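Local structure of beta-ketoacyl-[acyl-carrier-protein] synthase III (Pseudomonas aeruginosa, 2X3E) at residues A18-D23 / R43-A48; V139-H144 / F157-G162. The protein probably catalyses the first condensation of fatty acid synthesis, joining acetyl-CoA to malonyl-ACP to give 3-oxobutanoyl-ACP, and works as a homodimer. The protein carries 1 engineered substitution. One frame throughout, in Å; residues are numbered along the deposited sequence.

In the fold
Contact 1 (18-23 with 43-48) closes first along the chain, and contact 2 (139-144 with 157-162) follows. Their centres lie about 12 Å apart. Contact 1 is a small two-stranded antiparallel sheet near the surface. Contact 2 is buried, where strands 133-140 and 160-169 of a five-stranded mixed sheet of the thiolase-like fold end and begin. The two meet at Asp159. Asp159 N probably bonds to His46 O at 2.9 Å, and Asp159 OD2 to Ala48 N at 2.8 Å. Arg45 CG also packs on Phe157 O. The small sheet is thus tied to the core strands next to Asn280, a predicted active-site residue.

Contact 1 of 2, residues A18-D23 / R43-A48; sequences AVLSND and RQRHIA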
loop_
_atom_site.group_PDB
_atom_site.type_symbol
_atom_site.label_atom_id
_atom_site.label_comp_id
_atom_site.label_asym_id
_atom_site.label_seq_id
_atom_site.Cartn_x
_atom_site.Cartn_y
_atom_site.Cartn_z
ATOM N N ALA A 18 -1.922 9.653 -26.078
ATOM C CA ALA A 18 -3.218 9.373 -26.695
ATOM C C ALA A 18 -4.351 10.026 -25.918
ATOM O O ALA A 18 -4.373 9.997 -24.690
ATOM C CB ALA A 18 -3.450 7.864 -26.808
ATOM N N VAL A 19 -5.290 10.620 -26.648
ATOM C CA VAL A 19 -6.412 11.311 -26.044
ATOM C C VAL A 19 -7.712 10.748 -26.616
ATOM O O VAL A 19 -7.806 10.494 -27.814
ATOM C CB VAL A 19 -6.309 12.831 -26.295
ATOM C CG1 VAL A 19 -7.520 13.551 -25.743
ATOM C CG2 VAL A 19 -5.042 13.391 -25.662
ATOM N N LEU A 20 -8.699 10.538 -25.748
ATOM C CA LEU A 20 -10.035 10.120 -26.159
ATOM C C LEU A 20 -10.978 11.325 -26.096
ATOM O O LEU A 20 -11.275 11.839 -25.015
ATOM C CB LEU A 20 -10.546 8.988 -25.263
ATOM C CG LEU A 20 -11.918 8.393 -25.609
ATOM C CD1 LEU A 20 -11.843 7.591 -26.896
ATOM C CD2 LEU A 20 -12.443 7.521 -24.470
ATOM N N SER A 21 -11.439 11.771 -27.258
ATOM C CA SER A 21 -12.368 12.904 -27.345
ATOM C C SER A 21 -13.808 12.433 -27.216
ATOM O O SER A 21 -14.101 11.245 -27.382
ATOM C CB SER A 21 -12.204 13.614 -28.687
ATOM O OG SER A 21 -12.663 12.787 -29.737
ATOM N N ASN A 22 -14.710 13.374 -26.947
ATOM C CA ASN A 22 -16.136 13.076 -26.920
ATOM C C ASN A 22 -16.628 12.541 -28.258
ATOM O O ASN A 22 -17.414 11.591 -28.296
ATOM C CB ASN A 22 -16.943 14.312 -26.516
ATOM C CG ASN A 22 -16.801 14.642 -25.044
ATOM O OD1 ASN A 22 -15.995 14.044 -24.340
ATOM N ND2 ASN A 22 -17.590 15.601 -24.574
ATOM N N ASP A 23 -16.155 13.143 -29.349
ATOM C CA ASP A 23 -16.496 12.680 -30.699
ATOM C C ASP A 23 -16.103 11.217 -30.913
ATOM O O ASP A 23 -16.901 10.434 -31.423
ATOM C CB ASP A 23 -15.846 13.569 -31.769
ATOM C CG ASP A 23 -16.630 14.857 -32.033
ATOM O OD1 ASP A 23 -17.731 15.041 -31.470
ATOM O OD2 ASP A 23 -16.136 15.692 -32.821
ATOM N N ARG A 43 -14.187 16.821 -21.333
ATOM C CA ARG A 43 -14.113 16.928 -22.788
ATOM C C ARG A 43 -13.015 16.051 -23.385
ATOM O O ARG A 43 -13.116 15.634 -24.535
ATOM C CB ARG A 43 -13.936 18.387 -23.208
ATOM C CG ARG A 43 -15.108 19.272 -22.781
ATOM C CD ARG A 43 -15.475 20.324 -23.828
ATOM N NE ARG A 43 -16.724 21.006 -23.488
ATOM C CZ ARG A 43 -17.352 21.894 -24.262
ATOM N NH1 ARG A 43 -16.861 22.236 -25.452
ATOM N NH2 ARG A 43 -18.488 22.450 -23.843
ATOM N N GLN A 44 -11.964 15.768 -22.619
ATOM C CA GLN A 44 -10.988 14.778 -23.054
ATOM C C GLN A 44 -10.323 14.034 -21.907
ATOM O O GLN A 44 -10.331 14.475 -20.752
ATOM C CB GLN A 44 -9.940 15.392 -23.996
ATOM C CG GLN A 44 -9.203 16.609 -23.468
ATOM C CD GLN A 44 -7.892 16.873 -24.211
ATOM O OE1 GLN A 44 -7.867 16.992 -25.439
ATOM N NE2 GLN A 44 -6.801 16.974 -23.463
ATOM N N ARG A 45 -9.759 12.883 -22.245
ATOM C CA ARG A 45 -9.082 12.049 -21.276
ATOM C C ARG A 45 -7.912 11.333 -21.955
ATOM O O ARG A 45 -8.007 10.923 -23.118
ATOM C CB ARG A 45 -10.060 11.096 -20.550
ATOM C CG ARG A 45 -10.915 10.122 -21.385
ATOM C CD ARG A 45 -11.919 10.761 -22.345
ATOM N NE ARG A 45 -13.184 11.225 -21.774
ATOM C CZ ARG A 45 -14.087 11.935 -22.450
ATOM N NH1 ARG A 45 -15.212 12.319 -21.866
ATOM N NH2 ARG A 45 -13.878 12.277 -23.720
ATOM N N HIS A 46 -6.794 11.252 -21.240
ATOM C CA HIS A 46 -5.577 10.661 -21.777
ATOM C C HIS A 46 -5.588 9.160 -21.503
ATOM O O HIS A 46 -5.992 8.719 -20.419
ATOM C CB HIS A 46 -4.341 11.339 -21.182
ATOM C CG HIS A 46 -4.184 12.766 -21.615
ATOM N ND1 HIS A 46 -3.255 13.160 -22.552
ATOM C CD2 HIS A 46 -4.849 13.888 -21.248
ATOM C CE1 HIS A 46 -3.354 14.464 -22.747
ATOM N NE2 HIS A 46 -4.315 14.929 -21.970
ATOM N N ILE A 47 -5.162 8.386 -22.502
ATOM C CA ILE A 47 -5.317 6.933 -22.490
ATOM C C ILE A 47 -3.942 6.265 -22.566
ATOM O O ILE A 47 -3.194 6.470 -23.521
ATOM C CB ILE A 47 -6.220 6.466 -23.667
ATOM C CG1 ILE A 47 -7.606 7.127 -23.584
ATOM C CG2 ILE A 47 -6.368 4.954 -23.679
ATOM C CD1 ILE A 47 -8.414 6.743 -22.347
ATOM N N ALA A 48 -3.623 5.464 -21.554
ATOM C CA ALA A 48 -2.286 4.882 -21.413
ATOM C C ALA A 48 -1.926 3.913 -22.539
ATOM O O ALA A 48 -0.768 3.846 -22.949
ATOM C CB ALA A 48 -2.150 4.196 -20.062
HETATM O O HOH W 1 -14.232 16.243 -26.640
#
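Leu20 and Arg45 form an antiparallel hydrogen-bonded pair, with the axes of strands 19-21 and 44-46 4.6 Å apart at closest and their directions 158° apart. Leu20 N gives a nearly straight bond to Arg45 O at 2.7 Å, while the return bond from Arg45 N to Leu20 O is weak. Further along, Ile47 N binds Ala18 O.

The Arg45 side chain bends at chi3 (-80°) and crosses Leu20 obliquely. Arg45 CD packs on Leu20 CB at 3.7 Å. Arg45 NH2 donates to Leu20 O at 2.9 Å, from above the carbonyl plane. NH1 and NH2 both grip one atom, Asn22 OD1. Arg45 NH2 donates to Asn22 OD1 at 2.8 Å, in the amide plane, and the NH1 bond is tilted from it. The amide and guanidinium planes are 35° apart. Asn22 ND2 bonds to Asp33, and Arg45 NH1 also reaches Ala155 O.

On the other face of the sheet, Val19 sits between Gln44 and His46. Val19 CG2 lies over the face of the His46 ring, 3.8 Å from its centroid, in a CH-pi contact. Val19 CG1 touches Gln44 CB and OE1. His46 ND1 bonds to Pro16 O, and Gln44 NE2 to Glu277 O.

A water bridges Asn22 N and Arg43 O. Arg45 thus joins the strand pair to the start of helix 22-28, and its probable positive charge would polarise the Asn22 amide and the Leu20 carbonyl.

Contact 2 of 2, residues V139-H144 / F157-G162; sequences VDTFSH and FGDGAG
Phe142 sets CD2 over one face of the Phe157 ring, 4.0 Å above its plane and offset toward the rim. The rings are 5.4 Å apart between centroids, with planes at an oblique 31°, and the two side chains point the same way. Asp140 OD1, hydrogen-bonded to Thr82 OG1, lies at the edge of the Phe142 ring, in its plane. The Phe157 ring also meets that of Phe211.

Asp159 reaches across to the turn after strand 133-140. Asp159 CG is anti to the carbonyl carbon (chi1 -58°), on the side of the turn. Asp159 OD1 accepts a bond from Ser143 N at 3.0 Å, and Asp159 OD2 one from Ser143 OG at a short 2.5 Å, each through its syn lone pair. The carboxylate therefore holds both the backbone and the hydroxyl of one residue. OD2 has a second donor in segment 43-48.

The strands themselves pair through Asp140 and Gly160, whose N and O exchange two bonds of 3.2 Å. Beside them, Val139 CG2 packs on Ala161 CB at 3.8 Å. A water accepts from Phe142 N and donates to Gly158 O.

Strands 133-140 and 160-169 are antiparallel neighbours in the mixed sheet. Helix 53-68 packs on Val139, Thr141 and Ala161. Phe157 touches Asn280, a predicted active-site residue, and Phe142 packs on Cys87 of the second subunit.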
loop_
_atom_site.group_PDB
_atom_site.type_symbol
_atom_site.label_atom_id
_atom_site.label_comp_id
_atom_site.label_asym_id
_atom_site.label_seq_id
_atom_site.Cartn_x
_atom_site.Cartn_y
_atom_site.Cartn_z
ATOM N N VAL A 139 -0.686 7.670 -9.159
ATOM C CA VAL A 139 -0.786 7.171 -10.528
ATOM C C VAL A 139 -1.903 6.150 -10.648
ATOM O O VAL A 139 -2.042 5.271 -9.800
ATOM C CB VAL A 139 0.545 6.526 -11.004
ATOM C CG1 VAL A 139 1.019 5.416 -10.036
ATOM C CG2 VAL A 139 0.411 5.993 -12.431
ATOM N N ASP A 140 -2.691 6.267 -11.708
ATOM C CA ASP A 140 -3.684 5.260 -12.026
ATOM C C ASP A 140 -3.935 5.212 -13.531
ATOM O O ASP A 140 -3.877 6.238 -14.219
ATOM C CB ASP A 140 -4.987 5.516 -11.249
ATOM C CG ASP A 140 -5.052 4.751 -9.926
ATOM O OD1 ASP A 140 -4.820 3.528 -9.932
ATOM O OD2 ASP A 140 -5.356 5.365 -8.877
ATOM N N THR A 141 -4.184 4.004 -14.025
ATOM C CA THR A 141 -4.521 3.760 -15.420
ATOM C C THR A 141 -5.873 3.039 -15.488
ATOM O O THR A 141 -5.995 1.928 -16.033
ATOM C CB THR A 141 -3.438 2.928 -16.127
ATOM O OG1 THR A 141 -3.116 1.783 -15.327
ATOM C CG2 THR A 141 -2.178 3.767 -16.354
ATOM N N PHE A 142 -6.888 3.694 -14.934
ATOM C CA PHE A 142 -8.239 3.133 -14.880
ATOM C C PHE A 142 -8.821 2.750 -16.234
ATOM O O PHE A 142 -9.657 1.854 -16.292
ATOM C CB PHE A 142 -9.206 4.086 -14.160
ATOM C CG PHE A 142 -9.442 3.734 -12.720
ATOM C CD1 PHE A 142 -8.377 3.491 -11.869
ATOM C CD2 PHE A 142 -10.735 3.646 -12.212
ATOM C CE1 PHE A 142 -8.590 3.169 -10.538
ATOM C CE2 PHE A 142 -10.953 3.322 -10.883
ATOM C CZ PHE A 142 -9.874 3.085 -10.044
ATOM N N SER A 143 -8.397 3.406 -17.312
ATOM C CA SER A 143 -8.909 3.055 -18.648
ATOM C C SER A 143 -8.718 1.572 -18.968
ATOM O O SER A 143 -9.538 0.985 -19.671
ATOM C CB SER A 143 -8.276 3.909 -19.751
ATOM O OG SER A 143 -6.961 3.475 -20.056
ATOM N N HIS A 144 -7.653 0.960 -18.448
ATOM C CA HIS A 144 -7.433 -0.477 -18.663
ATOM C C HIS A 144 -8.522 -1.326 -18.016
ATOM O O HIS A 144 -8.728 -2.468 -18.417
ATOM C CB HIS A 144 -6.075 -0.930 -18.117
ATOM C CG HIS A 144 -4.906 -0.347 -18.843
ATOM N ND1 HIS A 144 -3.766 0.075 -18.194
ATOM C CD2 HIS A 144 -4.697 -0.114 -20.160
ATOM C CE1 HIS A 144 -2.905 0.543 -19.079
ATOM N NE2 HIS A 144 -3.446 0.442 -20.280
ATOM N N PHE A 157 -13.454 8.756 -16.788
ATOM C CA PHE A 157 -12.129 8.361 -16.313
ATOM C C PHE A 157 -11.011 8.502 -17.345
ATOM O O PHE A 157 -11.172 8.172 -18.516
ATOM C CB PHE A 157 -12.149 6.929 -15.749
ATOM C CG PHE A 157 -12.843 6.824 -14.424
ATOM C CD1 PHE A 157 -12.205 7.226 -13.264
ATOM C CD2 PHE A 157 -14.143 6.349 -14.340
ATOM C CE1 PHE A 157 -12.846 7.156 -12.038
ATOM C CE2 PHE A 157 -14.786 6.273 -13.122
ATOM C CZ PHE A 157 -14.135 6.673 -11.965
ATOM N N GLY A 158 -9.872 8.991 -16.871
ATOM C CA GLY A 158 -8.654 9.083 -17.678
ATOM C C GLY A 158 -7.467 8.551 -16.904
ATOM O O GLY A 158 -7.604 8.164 -15.739
ATOM N N ASP A 159 -6.304 8.551 -17.552
ATOM C CA ASP A 159 -5.070 7.997 -16.999
ATOM C C ASP A 159 -4.024 9.085 -16.788
ATOM O O ASP A 159 -4.038 10.124 -17.453
ATOM C CB ASP A 159 -4.481 6.949 -17.954
ATOM C CG ASP A 159 -5.435 5.806 -18.246
ATOM O OD1 ASP A 159 -6.344 5.547 -17.430
ATOM O OD2 ASP A 159 -5.257 5.147 -19.296
ATOM N N GLY A 160 -3.086 8.829 -15.885
ATOM C CA GLY A 160 -2.008 9.777 -15.648
ATOM C C GLY A 160 -1.256 9.517 -14.372
ATOM O O GLY A 160 -1.605 8.616 -13.600
ATOM N N ALA A 161 -0.215 10.321 -14.164
ATOM C CA ALA A 161 0.614 10.256 -12.973
ATOM C C ALA A 161 1.025 11.664 -12.557
ATOM O O ALA A 161 1.351 12.498 -13.403
ATOM C CB ALA A 161 1.853 9.397 -13.227
ATOM N N GLY A 162 0.992 11.911 -11.250
ATOM C CA GLY A 162 1.531 13.127 -10.664
ATOM C C GLY A 162 2.382 12.777 -9.461
ATOM O O GLY A 162 2.037 11.882 -8.684
HETATM O O HOH W 2 -6.922 6.558 -13.781
#